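PDB 2IP2: phenazine-1-carboxylate N-methyltransferase from Pseudomonas aeruginosa, which transfers a methyl group from S-adenosyl-L-methionine to phenazine-1-carboxylate, yielding 5-methylphenazine-1-carboxylate on the way to the virulence pigment pyocyanin. Local coordinates for residues P122-A127 and Y133-R138; F95-L100 and F146-K151. All coordinates share one frame; numbering follows the deposited sequence.

How the contacts relate
Both contacts lie in the all-helical region that precedes the first strand (170-174) of the Rossmann-like sheet, with their centres about 17 Å apart. The chain between 95-100 and 146-151, the two segments of contact 2, includes both segments of contact 1. Helix 132-138 of contact 1 is followed directly by helix 140-150 of contact 2, and the two meet where Leu-136 CD1 packs 3.5 Å from Phe-146 CD2. Contact 1 is remote from the predicted S-adenosyl-L-methionine residues. Contact 2 is nearer, the side chain of Met-98 lying about 10 Å from that of Arg-241, and it also borders the second subunit.

Contact 1: residues P122-A127 and Y133-R138; sequences PGFELA and YSYLKR
Phe-124 and Tyr-135 form a T-shaped (edge-to-face) aromatic pair between two successive short helices, 123-128 and 132-138, in the all-helical region that precedes the Rossmann-like sheet of this methyltransferase. The helices are joined by a short connection.

Between residues 122-127 and 133-138 this ring pair is the whole of the direct contact, and about 95 Å² of surface is buried by it. Phe-124 is the edge partner: its ring points end-on at one face of Tyr-135, with the centroids 5.1 Å apart and the planes inclined at 63°. CZ leads, standing over the rim of the tyrosine ring and not over its centre, while CE1 follows it on the CB side, 3.8 Å from Tyr-135 CB. Both side chains extend from their helices with CG anti to the backbone N (chi1 -174° for Phe-124 and 175° for Tyr-135), which carries each ring into the gap between the helices. Phe-128 and Phe-132 of the same two helices add to the bridge: Phe-128 stacks on Phe-124 and also meets Tyr-135, and Phe-132 makes a further edge-to-face contact with Phe-124.

Polar interactions lie around the rings. Tyr-135 OH is hydrogen-bonded to Glu-105, a residue that the Phe-124 side chain also touches, so the far end of the tyrosine is tied to helix 105-109. Ser-134 OG bonds to Asp-131, and Arg-138 forms a salt bridge with Glu-130; both of these partners come from the chain just before the second segment. On the first helix, Pro-122 occupies the N-cap position, and its carbonyl O accepts Leu-126 N at 3.0 Å. Between 122-127 and 133-138 the closest approach is Phe-124 CZ to Tyr-135 CD2, at 3.3 Å.

Contact 2: residues F95-L100 and F146-K151; sequences FRDMVL and FLLAMK
A close helix-helix crossing, with two waters at its margin, joins helix 96-102 to the C-terminal end of helix 140-150. The short helical segments pass 7.3 Å apart at a signed angle of -123°, and the CA atoms of Met-98 and Ala-149 come within 3.7 Å of each other. The small side chain of Ala-149 permits this approach: its CB rests against the backbone of the other helix, 3.6 Å from Met-98 CA and close to Asp-97 O. In return, Met-98 CB lies 3.5 Å from Ala-149 O. Met-98 extends from its helix with CG beside the carbonyl carbon (chi1 -174°); its thioether end leads out of the crossing, and the side chain packs on Ala-152 and on Ile-13 of the second subunit.

One residue earlier on each helix, Asp-97 lies across the side chain of Leu-148, its OD2 against CB and CG of the leucine in van der Waals contact. Across this contact the carboxylate reaches the other helix through a water, which lies 2.7 Å from Asp-97 OD2 and 2.8 Å from Leu-148 O, within hydrogen-bonding range of both. A second water accepts the N-H of Met-98, 2.9 Å from its N, and lies 3.2 Å from Leu-148 O, a longer hydrogen bond. Solvent therefore links the polar groups of two helices that have no direct hydrogen bond between these segments. Val-99, on the same helix as Met-98, packs on Val-16 of the second subunit. The arrangement is thus an alanine-mediated helix crossing in the helical region before the Rossmann-like sheet, beside the dimer interface.

Contact 1: residues P122-A127 and Y133-R138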
# COMPACT_ATOMS: atom_id res chain seq x y z
N PRO A 122 1.29 17.00 -12.04
CA PRO A 122 0.66 15.78 -11.48
C PRO A 122 1.41 14.54 -11.98
O PRO A 122 1.88 14.52 -13.11
CB PRO A 122 -0.76 15.85 -12.05
CG PRO A 122 -0.96 17.38 -12.12
CD PRO A 122 0.31 17.85 -12.74
N GLY A 123 1.59 13.54 -11.12
CA GLY A 123 2.21 12.28 -11.55
C GLY A 123 1.54 11.66 -12.76
O GLY A 123 2.22 11.10 -13.63
N PHE A 124 0.22 11.82 -12.86
CA PHE A 124 -0.46 11.28 -14.06
C PHE A 124 0.17 11.92 -15.34
O PHE A 124 0.53 11.23 -16.29
CB PHE A 124 -1.97 11.50 -14.07
CG PHE A 124 -2.63 10.81 -15.24
CD1 PHE A 124 -2.65 11.42 -16.54
CD2 PHE A 124 -3.13 9.51 -15.09
CE1 PHE A 124 -3.21 10.76 -17.66
CE2 PHE A 124 -3.73 8.84 -16.19
CZ PHE A 124 -3.73 9.46 -17.50
N GLU A 125 0.29 13.23 -15.32
CA GLU A 125 0.87 13.96 -16.47
C GLU A 125 2.33 13.57 -16.70
O GLU A 125 2.79 13.37 -17.88
CB GLU A 125 0.75 15.45 -16.22
CG GLU A 125 1.30 16.25 -17.47
CD GLU A 125 0.86 17.69 -17.51
OE1 GLU A 125 0.01 18.09 -16.70
OE2 GLU A 125 1.36 18.39 -18.40
N LEU A 126 3.12 13.45 -15.61
CA LEU A 126 4.49 12.95 -15.78
C LEU A 126 4.54 11.57 -16.44
O LEU A 126 5.36 11.35 -17.35
CB LEU A 126 5.28 12.97 -14.48
CG LEU A 126 5.52 14.39 -13.91
CD1 LEU A 126 6.12 14.19 -12.50
CD2 LEU A 126 6.50 15.23 -14.78
N ALA A 127 3.69 10.66 -15.97
CA ALA A 127 3.65 9.26 -16.44
C ALA A 127 3.17 9.12 -17.90
O ALA A 127 3.66 8.26 -18.63
CB ALA A 127 2.70 8.44 -15.57
N TYR A 133 -7.59 14.77 -17.74
CA TYR A 133 -8.86 14.97 -18.45
C TYR A 133 -8.68 15.06 -19.96
O TYR A 133 -9.56 14.61 -20.69
CB TYR A 133 -9.68 16.16 -17.93
CG TYR A 133 -10.20 15.86 -16.56
CD1 TYR A 133 -11.10 14.81 -16.36
CD2 TYR A 133 -9.73 16.58 -15.43
CE1 TYR A 133 -11.57 14.49 -15.07
CE2 TYR A 133 -10.18 16.27 -14.14
CZ TYR A 133 -11.10 15.22 -13.97
OH TYR A 133 -11.55 14.92 -12.69
N SER A 134 -7.54 15.56 -20.42
CA SER A 134 -7.25 15.50 -21.88
C SER A 134 -7.15 14.06 -22.35
O SER A 134 -7.73 13.72 -23.40
CB SER A 134 -5.98 16.25 -22.26
OG SER A 134 -6.12 17.60 -21.93
N TYR A 135 -6.42 13.24 -21.58
CA TYR A 135 -6.31 11.76 -21.80
C TYR A 135 -7.66 11.05 -21.86
O TYR A 135 -7.85 10.21 -22.75
CB TYR A 135 -5.43 11.12 -20.70
CG TYR A 135 -5.29 9.62 -20.69
CD1 TYR A 135 -4.37 8.98 -21.51
CD2 TYR A 135 -6.06 8.84 -19.81
CE1 TYR A 135 -4.24 7.57 -21.49
CE2 TYR A 135 -5.93 7.45 -19.78
CZ TYR A 135 -5.05 6.83 -20.63
OH TYR A 135 -4.92 5.46 -20.60
N LEU A 136 -8.55 11.31 -20.90
CA LEU A 136 -9.89 10.70 -20.86
C LEU A 136 -10.75 11.08 -22.08
O LEU A 136 -11.41 10.21 -22.66
CB LEU A 136 -10.66 11.06 -19.58
CG LEU A 136 -10.07 10.49 -18.28
CD1 LEU A 136 -11.11 10.85 -17.21
CD2 LEU A 136 -9.82 9.01 -18.31
N LYS A 137 -10.71 12.36 -22.43
CA LYS A 137 -11.51 12.86 -23.56
C LYS A 137 -10.93 12.31 -24.87
O LYS A 137 -11.69 11.98 -25.78
CB LYS A 137 -11.50 14.39 -23.61
CG LYS A 137 -12.90 15.05 -23.83
CD LYS A 137 -12.82 16.58 -23.82
CE LYS A 137 -14.23 17.23 -23.67
NZ LYS A 137 -14.28 18.70 -24.09
N ARG A 138 -9.62 12.18 -24.94
CA ARG A 138 -8.98 11.66 -26.17
C ARG A 138 -9.15 10.15 -26.35
O ARG A 138 -9.38 9.67 -27.48
CB ARG A 138 -7.51 12.04 -26.22
CG ARG A 138 -6.79 11.53 -27.46
CD ARG A 138 -5.31 11.81 -27.40
NE ARG A 138 -4.64 11.06 -26.35
CZ ARG A 138 -4.29 9.77 -26.43
NH1 ARG A 138 -4.57 9.05 -27.53
NH2 ARG A 138 -3.67 9.19 -25.40

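Contact 2: residues F95-L100 and F146-K151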
# COMPACT_ATOMS: atom_id res chain seq x y z
N PHE A 95 -16.59 -2.61 -6.47
CA PHE A 95 -15.34 -1.82 -6.60
C PHE A 95 -14.41 -2.34 -7.71
O PHE A 95 -13.30 -1.80 -7.92
CB PHE A 95 -14.63 -1.81 -5.27
CG PHE A 95 -15.28 -0.94 -4.24
CD1 PHE A 95 -16.61 -0.57 -4.36
CD2 PHE A 95 -14.56 -0.45 -3.15
CE1 PHE A 95 -17.23 0.25 -3.40
CE2 PHE A 95 -15.17 0.39 -2.18
CZ PHE A 95 -16.50 0.73 -2.31
N ARG A 96 -14.91 -3.35 -8.44
CA ARG A 96 -14.05 -4.07 -9.39
C ARG A 96 -13.38 -3.13 -10.39
O ARG A 96 -12.17 -3.14 -10.53
CB ARG A 96 -14.81 -5.19 -10.14
CG ARG A 96 -14.03 -5.75 -11.30
CD ARG A 96 -14.72 -6.95 -12.07
NE ARG A 96 -14.17 -6.99 -13.43
CZ ARG A 96 -13.11 -7.70 -13.81
NH1 ARG A 96 -12.49 -8.50 -12.95
NH2 ARG A 96 -12.71 -7.63 -15.06
N ASP A 97 -14.18 -2.33 -11.12
CA ASP A 97 -13.58 -1.44 -12.12
C ASP A 97 -12.72 -0.36 -11.50
O ASP A 97 -11.82 0.12 -12.16
CB ASP A 97 -14.69 -0.77 -12.93
CG ASP A 97 -15.40 -1.80 -13.78
OD1 ASP A 97 -14.68 -2.55 -14.49
OD2 ASP A 97 -16.62 -1.91 -13.64
N MET A 98 -13.07 0.07 -10.30
CA MET A 98 -12.22 1.06 -9.59
C MET A 98 -10.84 0.44 -9.26
O MET A 98 -9.78 1.04 -9.56
CB MET A 98 -12.90 1.57 -8.31
CG MET A 98 -12.14 2.69 -7.61
SD MET A 98 -12.56 2.86 -5.88
CE MET A 98 -11.76 1.35 -5.32
N VAL A 99 -10.84 -0.77 -8.72
CA VAL A 99 -9.56 -1.48 -8.43
C VAL A 99 -8.65 -1.58 -9.67
O VAL A 99 -7.43 -1.33 -9.61
CB VAL A 99 -9.82 -2.90 -7.84
CG1 VAL A 99 -8.52 -3.77 -7.77
CG2 VAL A 99 -10.53 -2.81 -6.43
N LEU A 100 -9.25 -1.94 -10.80
CA LEU A 100 -8.50 -2.11 -12.06
C LEU A 100 -7.90 -0.80 -12.52
O LEU A 100 -6.72 -0.76 -12.82
CB LEU A 100 -9.35 -2.75 -13.16
CG LEU A 100 -9.79 -4.22 -12.91
CD1 LEU A 100 -10.81 -4.67 -14.00
CD2 LEU A 100 -8.55 -5.17 -12.75
N PHE A 146 -12.89 4.89 -16.76
CA PHE A 146 -12.85 5.79 -15.60
C PHE A 146 -14.25 5.98 -15.02
O PHE A 146 -14.44 6.03 -13.77
CB PHE A 146 -12.15 7.13 -15.91
CG PHE A 146 -12.07 8.03 -14.69
CD1 PHE A 146 -11.32 7.62 -13.58
CD2 PHE A 146 -12.77 9.22 -14.61
CE1 PHE A 146 -11.30 8.41 -12.40
CE2 PHE A 146 -12.67 10.04 -13.46
CZ PHE A 146 -11.94 9.59 -12.38
N LEU A 147 -15.24 6.10 -15.92
CA LEU A 147 -16.62 6.22 -15.53
C LEU A 147 -17.04 4.98 -14.72
O LEU A 147 -17.65 5.12 -13.66
CB LEU A 147 -17.54 6.44 -16.76
CG LEU A 147 -17.48 7.80 -17.49
CD1 LEU A 147 -18.46 7.80 -18.64
CD2 LEU A 147 -17.74 8.98 -16.53
N LEU A 148 -16.69 3.78 -15.19
CA LEU A 148 -16.97 2.56 -14.44
C LEU A 148 -16.25 2.58 -13.08
O LEU A 148 -16.77 2.13 -12.06
CB LEU A 148 -16.51 1.33 -15.25
CG LEU A 148 -17.38 0.45 -16.17
CD1 LEU A 148 -18.69 1.04 -16.51
CD2 LEU A 148 -16.53 -0.12 -17.41
N ALA A 149 -15.04 3.10 -13.05
CA ALA A 149 -14.34 3.20 -11.76
C ALA A 149 -15.04 4.18 -10.81
O ALA A 149 -15.07 3.98 -9.58
CB ALA A 149 -12.95 3.60 -11.97
N MET A 150 -15.60 5.27 -11.36
CA MET A 150 -16.27 6.29 -10.53
C MET A 150 -17.61 5.78 -9.97
O MET A 150 -18.11 6.29 -8.96
CB MET A 150 -16.46 7.55 -11.35
CG MET A 150 -15.19 8.33 -11.53
SD MET A 150 -14.37 8.72 -9.97
CE MET A 150 -15.57 9.84 -9.18
N LYS A 151 -18.15 4.74 -10.59
CA LYS A 151 -19.32 4.07 -10.03
C LYS A 151 -19.16 3.53 -8.60
O LYS A 151 -20.18 3.38 -7.88
CB LYS A 151 -19.80 2.97 -10.97
CG LYS A 151 -20.52 3.52 -12.20
CD LYS A 151 -21.20 2.38 -12.89
CE LYS A 151 -22.40 2.82 -13.67
NZ LYS A 151 -22.98 1.66 -14.46
O HOH W 1 -18.27 -0.24 -12.40
O HOH W 2 -15.85 0.31 -9.60